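Local coordinates for protein carboxynorspermidine decarboxylase (Campylobacter jejuni subsp. jejuni 81116, PDB 3N29) that probably decarboxylates carboxynorspermidine to norspermidine with the help of pyridoxal-5'-phosphate, as a beta/alpha-barrel-fold basic amino acid decarboxylase, at residues L319-L324 and Y358-K363; C160-S165 and L216-E221; I48-K53 and M395-K400. One frame throughout, in Å; residues are numbered along the deposited sequence.

Contact 1: residues L319-L324 and Y358-K363; sequences LNARIL and YAFDKK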
# COMPACT_ATOMS: atom_id res chain seq x y z
N LEU A 319 -8.73 10.56 18.75
CA LEU A 319 -9.79 10.90 19.72
C LEU A 319 -9.15 11.32 21.06
O LEU A 319 -8.24 10.65 21.53
CB LEU A 319 -10.68 9.73 19.94
CG LEU A 319 -11.83 9.85 20.94
CD1 LEU A 319 -12.98 10.79 20.46
CD2 LEU A 319 -12.36 8.41 21.24
N ASN A 320 -9.63 12.45 21.62
CA ASN A 320 -9.17 13.04 22.87
C ASN A 320 -7.74 13.50 22.84
O ASN A 320 -7.15 13.67 23.87
CB ASN A 320 -9.33 12.07 24.07
CG ASN A 320 -10.75 11.64 24.28
OD1 ASN A 320 -11.67 12.44 24.17
ND2 ASN A 320 -10.96 10.33 24.51
N ALA A 321 -7.15 13.67 21.67
CA ALA A 321 -5.79 14.19 21.59
C ALA A 321 -5.73 15.35 20.62
O ALA A 321 -6.63 15.52 19.75
CB ALA A 321 -4.80 13.04 21.17
N ARG A 322 -4.64 16.12 20.70
CA ARG A 322 -4.39 17.17 19.72
C ARG A 322 -3.09 16.89 19.01
O ARG A 322 -2.13 16.50 19.64
CB ARG A 322 -4.33 18.57 20.35
CG ARG A 322 -5.55 18.93 21.25
CD ARG A 322 -5.58 20.35 21.87
NE ARG A 322 -4.28 20.61 22.53
CZ ARG A 322 -3.21 21.15 21.92
NH1 ARG A 322 -3.26 21.58 20.66
NH2 ARG A 322 -2.09 21.29 22.58
N ILE A 323 -3.04 17.16 17.73
CA ILE A 323 -1.76 17.04 16.95
C ILE A 323 -0.82 18.17 17.37
O ILE A 323 -1.17 19.39 17.28
CB ILE A 323 -2.01 17.07 15.44
CG1 ILE A 323 -2.88 15.89 14.97
CG2 ILE A 323 -0.65 17.21 14.65
CD1 ILE A 323 -3.51 16.14 13.60
N LEU A 324 0.39 17.80 17.80
CA LEU A 324 1.47 18.77 18.09
C LEU A 324 2.45 18.88 16.90
O LEU A 324 2.91 19.97 16.64
CB LEU A 324 2.29 18.33 19.27
CG LEU A 324 1.50 18.27 20.60
CD1 LEU A 324 2.32 17.47 21.65
CD2 LEU A 324 1.11 19.64 21.15
N TYR A 358 1.41 13.77 19.57
CA TYR A 358 0.10 14.18 20.01
C TYR A 358 0.10 14.47 21.51
O TYR A 358 0.90 13.89 22.29
CB TYR A 358 -0.92 13.05 19.75
CG TYR A 358 -1.10 12.58 18.31
CD1 TYR A 358 -2.21 12.94 17.59
CD2 TYR A 358 -0.15 11.75 17.68
CE1 TYR A 358 -2.40 12.50 16.29
CE2 TYR A 358 -0.35 11.29 16.33
CZ TYR A 358 -1.47 11.68 15.66
OH TYR A 358 -1.68 11.21 14.37
N ALA A 359 -0.82 15.36 21.90
CA ALA A 359 -0.98 15.81 23.23
C ALA A 359 -2.24 15.16 23.76
O ALA A 359 -3.30 15.25 23.08
CB ALA A 359 -1.16 17.32 23.28
N PHE A 360 -2.12 14.54 24.94
CA PHE A 360 -3.23 13.94 25.68
C PHE A 360 -3.42 14.64 27.04
O PHE A 360 -2.46 15.26 27.55
CB PHE A 360 -2.95 12.44 25.91
CG PHE A 360 -2.87 11.62 24.65
CD1 PHE A 360 -3.98 10.88 24.21
CD2 PHE A 360 -1.70 11.53 23.91
CE1 PHE A 360 -3.91 10.06 23.08
CE2 PHE A 360 -1.65 10.76 22.76
CZ PHE A 360 -2.74 10.04 22.33
N ASP A 361 -4.63 14.52 27.62
CA ASP A 361 -4.97 15.02 28.97
C ASP A 361 -4.45 14.18 30.13
O ASP A 361 -4.51 14.62 31.28
CB ASP A 361 -6.49 14.96 29.17
CG ASP A 361 -7.19 16.08 28.50
OD1 ASP A 361 -6.53 16.87 27.80
OD2 ASP A 361 -8.42 16.19 28.70
N LYS A 362 -4.03 12.96 29.86
CA LYS A 362 -3.48 12.10 30.91
C LYS A 362 -2.42 11.18 30.32
O LYS A 362 -2.35 11.04 29.10
CB LYS A 362 -4.61 11.28 31.53
CG LYS A 362 -5.53 10.67 30.51
CD LYS A 362 -6.37 9.48 31.09
CE LYS A 362 -6.73 8.50 29.95
NZ LYS A 362 -7.35 7.21 30.48
N LYS A 363 -1.58 10.60 31.16
CA LYS A 363 -0.54 9.73 30.67
C LYS A 363 -1.16 8.52 30.05
O LYS A 363 -2.20 8.06 30.48
CB LYS A 363 0.41 9.26 31.78
CG LYS A 363 1.24 10.38 32.32
CD LYS A 363 2.04 9.94 33.56
CE LYS A 363 3.00 11.02 33.95
NZ LYS A 363 4.13 11.05 33.00
O HOH W 1 -6.64 13.02 26.36
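Arg322 and Ala359 form a hydrogen-bonded antiparallel pair. Arg322 N donates a hydrogen bond to Ala359 O at 2.9 Å. Ala359 N returns the bond to Arg322 O, also at 2.9 Å. Two CA-H...O contacts accompany them. The closer runs from Ala321 CA to Ala359 O at 3.1 Å; the other joins Tyr358 CA to Arg322 O.

On the face that carries Ala321, Ile323, Tyr358 and Phe360, the Ala321 methyl sits over one face of the Phe360 ring, nearer the rim than the centre. This is a CH-pi contact, with Ala321 CB 3.8 Å from the ring centroid and 17° off the normal. The same methyl also approaches Tyr358 CB. Next along, Ile323 runs alongside Tyr358. Ile323 CG1 touches Tyr358 CE1 at 3.7 Å.

The pairing joins strand 321-325 to strand 354-360 in the mixed beta sheet of the decarboxylase, apart from its beta/alpha barrel. The short segments are antiparallel, with an angle of 148° between their directions.

Arg322 and Ala359 project to the other face. Leu324 starts off to the side, but its end swings in, and CD1 reaches Ala359 CB at 3.8 Å. The Arg322 chain bends at chi3 (-51°), and NH2 comes near the same methyl at an oblique angle. The guanidinium is held from outside the pair: NE forms a salt bridge with Glu339, NH2 bonds to Asp334 O, and NH1 bonds to Ser333 OG. Tyr358 OH is tied to Ser316 O, which anchors the far end of that ring. Beyond the paired residues a water bridges the two segments. It donates to Asn320 O at 2.6 Å and accepts from Asp361 N.

Contact 2: residues C160-S165 and L216-E221; sequences CNVEFS and LKVFEE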
# COMPACT_ATOMS: atom_id res chain seq x y z
N CYS A 160 -14.86 12.41 -20.65
CA CYS A 160 -14.43 13.69 -21.23
C CYS A 160 -13.32 14.28 -20.35
O CYS A 160 -13.45 14.33 -19.12
CB CYS A 160 -15.60 14.62 -21.21
SG CYS A 160 -16.95 14.00 -22.26
N ASN A 161 -12.23 14.70 -20.98
CA ASN A 161 -11.13 15.34 -20.29
C ASN A 161 -11.51 16.80 -20.25
O ASN A 161 -11.47 17.45 -21.24
CB ASN A 161 -9.81 15.13 -21.04
CG ASN A 161 -8.65 15.82 -20.36
OD1 ASN A 161 -8.86 16.74 -19.56
ND2 ASN A 161 -7.37 15.40 -20.70
N VAL A 162 -11.89 17.33 -19.11
CA VAL A 162 -12.35 18.70 -19.12
C VAL A 162 -11.23 19.73 -19.15
O VAL A 162 -11.46 20.88 -19.61
CB VAL A 162 -13.34 18.93 -18.01
CG1 VAL A 162 -13.69 20.40 -17.89
CG2 VAL A 162 -14.57 18.09 -18.34
N GLU A 163 -10.00 19.32 -18.77
CA GLU A 163 -8.81 20.21 -18.92
C GLU A 163 -8.95 21.50 -18.10
O GLU A 163 -9.07 22.60 -18.64
CB GLU A 163 -8.55 20.58 -20.40
CG GLU A 163 -8.15 19.44 -21.38
CD GLU A 163 -7.62 20.00 -22.72
OE1 GLU A 163 -8.39 20.17 -23.73
OE2 GLU A 163 -6.41 20.30 -22.75
N PHE A 164 -8.93 21.36 -16.79
CA PHE A 164 -9.19 22.48 -15.90
C PHE A 164 -8.41 22.35 -14.58
O PHE A 164 -8.06 21.25 -14.17
CB PHE A 164 -10.71 22.60 -15.67
CG PHE A 164 -11.13 23.88 -15.00
CD1 PHE A 164 -10.71 25.12 -15.51
CD2 PHE A 164 -11.93 23.84 -13.86
CE1 PHE A 164 -11.08 26.31 -14.90
CE2 PHE A 164 -12.30 25.03 -13.23
CZ PHE A 164 -11.88 26.28 -13.76
N SER A 165 -8.11 23.49 -13.95
CA SER A 165 -7.41 23.52 -12.66
C SER A 165 -8.39 23.20 -11.53
O SER A 165 -8.01 23.10 -10.36
CB SER A 165 -6.78 24.89 -12.42
OG SER A 165 -7.79 25.88 -12.22
N LEU A 216 -18.53 22.57 -14.49
CA LEU A 216 -19.68 22.47 -15.42
C LEU A 216 -19.62 23.56 -16.43
O LEU A 216 -19.91 23.34 -17.62
CB LEU A 216 -21.04 22.55 -14.69
CG LEU A 216 -21.39 21.22 -14.02
CD1 LEU A 216 -22.62 21.42 -13.10
CD2 LEU A 216 -21.68 20.12 -15.00
N LYS A 217 -19.25 24.75 -15.98
CA LYS A 217 -19.09 25.84 -16.94
C LYS A 217 -18.11 25.48 -18.07
O LYS A 217 -18.41 25.75 -19.26
CB LYS A 217 -18.68 27.13 -16.26
CG LYS A 217 -19.76 27.68 -15.31
CD LYS A 217 -19.46 29.13 -14.85
CE LYS A 217 -20.26 29.43 -13.60
NZ LYS A 217 -20.33 30.84 -13.15
N VAL A 218 -16.96 24.88 -17.70
CA VAL A 218 -15.95 24.49 -18.69
C VAL A 218 -16.42 23.30 -19.54
O VAL A 218 -16.26 23.26 -20.75
CB VAL A 218 -14.59 24.20 -18.01
CG1 VAL A 218 -13.55 23.76 -19.09
CG2 VAL A 218 -14.12 25.40 -17.25
N PHE A 219 -17.05 22.34 -18.91
CA PHE A 219 -17.63 21.21 -19.63
C PHE A 219 -18.68 21.62 -20.68
O PHE A 219 -18.67 21.10 -21.82
CB PHE A 219 -18.22 20.26 -18.62
CG PHE A 219 -18.91 19.06 -19.21
CD1 PHE A 219 -18.20 18.10 -19.91
CD2 PHE A 219 -20.28 18.87 -19.03
CE1 PHE A 219 -18.85 16.94 -20.44
CE2 PHE A 219 -20.94 17.73 -19.54
CZ PHE A 219 -20.23 16.77 -20.26
N GLU A 220 -19.60 22.52 -20.31
CA GLU A 220 -20.58 22.98 -21.30
C GLU A 220 -19.96 23.82 -22.40
O GLU A 220 -20.37 23.74 -23.57
CB GLU A 220 -21.73 23.76 -20.62
CG GLU A 220 -22.45 22.92 -19.61
CD GLU A 220 -23.65 23.65 -19.02
OE1 GLU A 220 -24.47 24.13 -19.81
OE2 GLU A 220 -23.76 23.74 -17.78
N GLU A 221 -18.96 24.60 -22.05
CA GLU A 221 -18.32 25.43 -23.04
C GLU A 221 -17.63 24.51 -24.09
O GLU A 221 -17.83 24.71 -25.28
CB GLU A 221 -17.35 26.38 -22.37
CG GLU A 221 -16.91 27.53 -23.21
CD GLU A 221 -15.43 27.79 -23.05
OE1 GLU A 221 -15.07 28.89 -22.58
OE2 GLU A 221 -14.63 26.87 -23.35
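Val162 and Val218 both hold CG1 anti to the backbone N, with chi1 172° and 179°. These rotations bring the two CG1 methyls together. Val162 CG1 meets Val218 CG1 at 3.6 Å, and the two side chains cross obliquely. The second methyl of each valine serves a different ring. Val218 CG2 lies over the centre of one face of the Phe164 ring. It is 3.9 Å from the ring centroid and 13° off the normal, a clear CH-pi contact. Ser165 OG stands off the opposite face, away from the ring centre.

Val162 CG2 turns to the Phe219 ring and reaches CD1 at 4.0 Å. Cys160 approaches the same ring at its edge. Its SG lies in the ring plane, 3.9 Å from Phe219 CE1. The sulfur is 5.3 Å from the ring centroid, so this is an edge-on sulfur-aromatic contact. Cys160, Val162 and Phe219 are buried, whereas Phe164 is exposed.

Segment 160-165 follows barrel strand 155-159, and Val218 and Phe219 lie on helix 209-223. The contact therefore packs a loop after one barrel strand against an outer helix of the beta/alpha barrel. Leu199 of strand 198-200 touches both Cys160 and Phe219. Phe258 of helix 248-262 also packs on Phe219, and the rings of Phe201 and Phe223 meet it.

No hydrogen bond joins the two segments. Methyls, aromatic rings and one thiol make the contact, so its hold comes from dispersion and the burial of apolar surface.

Contact 3: residues I48-K53 and M395-K400; sequences ILEEDK and MLLDHK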
# COMPACT_ATOMS: atom_id res chain seq x y z
N ILE A 48 -13.69 0.21 12.76
CA ILE A 48 -15.05 0.11 13.25
C ILE A 48 -15.96 1.13 12.58
O ILE A 48 -15.81 2.35 12.75
CB ILE A 48 -15.10 0.19 14.78
CG1 ILE A 48 -14.13 -0.80 15.41
CG2 ILE A 48 -16.58 -0.08 15.26
CD1 ILE A 48 -14.15 -0.76 16.96
N LEU A 49 -16.78 0.66 11.70
CA LEU A 49 -17.77 1.53 11.02
C LEU A 49 -19.00 1.68 11.88
O LEU A 49 -19.45 0.68 12.47
CB LEU A 49 -18.13 0.94 9.70
CG LEU A 49 -19.30 1.56 8.90
CD1 LEU A 49 -18.86 2.80 8.30
CD2 LEU A 49 -19.60 0.67 7.75
N GLU A 50 -19.54 2.89 11.94
CA GLU A 50 -20.67 3.19 12.80
C GLU A 50 -21.89 3.34 11.91
O GLU A 50 -21.93 4.22 11.07
CB GLU A 50 -20.40 4.39 13.66
CG GLU A 50 -19.23 4.19 14.62
CD GLU A 50 -18.80 5.46 15.32
OE1 GLU A 50 -19.65 6.14 15.95
OE2 GLU A 50 -17.60 5.81 15.23
N GLU A 51 -22.83 2.41 12.05
CA GLU A 51 -24.03 2.41 11.23
C GLU A 51 -24.76 3.74 11.25
O GLU A 51 -25.16 4.24 10.20
CB GLU A 51 -24.95 1.22 11.57
CG GLU A 51 -26.24 1.23 10.81
CD GLU A 51 -27.10 -0.01 11.07
OE1 GLU A 51 -26.70 -0.90 11.85
OE2 GLU A 51 -28.19 -0.05 10.48
N ASP A 52 -24.96 4.30 12.44
CA ASP A 52 -25.68 5.55 12.59
C ASP A 52 -25.06 6.69 11.75
O ASP A 52 -25.78 7.50 11.18
CB ASP A 52 -25.80 6.01 14.06
CG ASP A 52 -26.81 5.15 14.91
OD1 ASP A 52 -27.74 4.54 14.33
OD2 ASP A 52 -26.59 5.04 16.14
N LYS A 53 -23.72 6.77 11.72
CA LYS A 53 -23.03 7.81 10.94
C LYS A 53 -23.13 7.55 9.47
O LYS A 53 -23.34 8.50 8.67
CB LYS A 53 -21.55 7.85 11.32
CG LYS A 53 -21.34 8.10 12.84
CD LYS A 53 -21.25 9.55 13.19
CE LYS A 53 -20.79 9.75 14.71
NZ LYS A 53 -19.48 9.06 15.00
N MET A 395 -15.23 -4.31 11.64
CA MET A 395 -16.35 -4.43 12.54
C MET A 395 -17.36 -3.32 12.27
O MET A 395 -17.01 -2.25 11.72
CB MET A 395 -15.87 -4.33 14.01
CG MET A 395 -14.71 -5.33 14.40
SD MET A 395 -14.35 -5.26 16.23
CE MET A 395 -15.47 -6.55 16.71
N LEU A 396 -18.58 -3.59 12.67
CA LEU A 396 -19.74 -2.74 12.51
C LEU A 396 -20.36 -2.49 13.85
O LEU A 396 -20.82 -3.42 14.49
CB LEU A 396 -20.74 -3.39 11.54
CG LEU A 396 -22.00 -2.53 11.36
CD1 LEU A 396 -21.66 -1.30 10.59
CD2 LEU A 396 -23.17 -3.29 10.73
N LEU A 397 -20.43 -1.23 14.29
CA LEU A 397 -21.23 -0.86 15.43
C LEU A 397 -22.60 -0.51 14.90
O LEU A 397 -22.78 0.51 14.25
CB LEU A 397 -20.62 0.34 16.17
CG LEU A 397 -21.37 0.85 17.40
CD1 LEU A 397 -21.34 -0.23 18.49
CD2 LEU A 397 -20.76 2.20 17.97
N ASP A 398 -23.56 -1.34 15.19
CA ASP A 398 -24.85 -1.25 14.54
C ASP A 398 -25.79 -0.27 15.17
O ASP A 398 -25.43 0.41 16.11
CB ASP A 398 -25.47 -2.65 14.33
CG ASP A 398 -25.98 -3.27 15.59
OD1 ASP A 398 -26.25 -2.54 16.57
OD2 ASP A 398 -26.22 -4.52 15.55
N HIS A 399 -26.99 -0.16 14.62
CA HIS A 399 -27.93 0.88 15.09
C HIS A 399 -28.45 0.68 16.49
O HIS A 399 -29.02 1.62 17.07
CB HIS A 399 -29.08 1.03 14.11
CG HIS A 399 -29.93 -0.18 14.00
ND1 HIS A 399 -29.62 -1.25 13.17
CD2 HIS A 399 -31.08 -0.52 14.63
CE1 HIS A 399 -30.56 -2.18 13.29
NE2 HIS A 399 -31.46 -1.75 14.16
N LYS A 400 -28.27 -0.53 17.04
CA LYS A 400 -28.61 -0.82 18.43
C LYS A 400 -27.37 -0.66 19.32
O LYS A 400 -27.41 -1.04 20.47
CB LYS A 400 -29.19 -2.24 18.56
CG LYS A 400 -30.56 -2.39 17.92
CD LYS A 400 -31.14 -3.81 17.95
CE LYS A 400 -32.65 -3.77 17.64
NZ LYS A 400 -33.34 -5.10 17.72
O HOH W 2 -24.04 3.06 14.92
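Glu51 OE1 takes two bonds from His399. The backbone N of His399 reaches Glu51 OE1 at 2.9 Å, from well above the carboxylate plane. His399 ND1 adds a weak bond to Glu51 OE1 at 3.2 Å, with the oxygen at the ring edge and in its plane. The planes of the carboxylate and the imidazole are 82° apart. Glu51 CG is anti to the backbone N (chi1 176°) and the chain runs on extended, which carries the carboxylate across to His399. Its other oxygen, OE2, forms a salt bridge with Arg55.

Leu397 O is also met twice: Glu51 N donates to it at 2.9 Å, and so does a water that accepts from Asp52 N. Here strand 46-50 pairs in parallel with strand 393-397 and passes straight into helix 51-68, with Glu50 at the N-cap position. Leu397 N donates to Leu49 O at 2.8 Å, and Leu49 N donates to Met395 O. On one face Leu49 CD2 lies beside Leu396 CD1 at 4.0 Å. On the other, Ile48 CG2 packs on Leu397 CB. Asp398 OD1 accepts from Lys400 N in an Asx turn, and Asp398 OD2 bonds to Gln404.

Contacts 1 and 3 belong to the same mixed sheet. Their centres are 25 Å apart and their nearest atoms about 8 Å. Contact 1 pairs antiparallel strands 321-325 and 354-360, whereas contact 3 pairs parallel strands 46-50 and 393-397. Contact 2 lies on the beta/alpha barrel, with its centre 44 Å from that of contact 1 and 39 Å from that of contact 3. Contacts 2 and 3 are on opposite sides of the chain's centre. Along the chain, contact 3 spans the other two, and contact 2 closes before contact 1 opens. Contact 3 thus brings an early strand beside a late one, so the sheet is built from a strand before the barrel strands in sequence and strands after them.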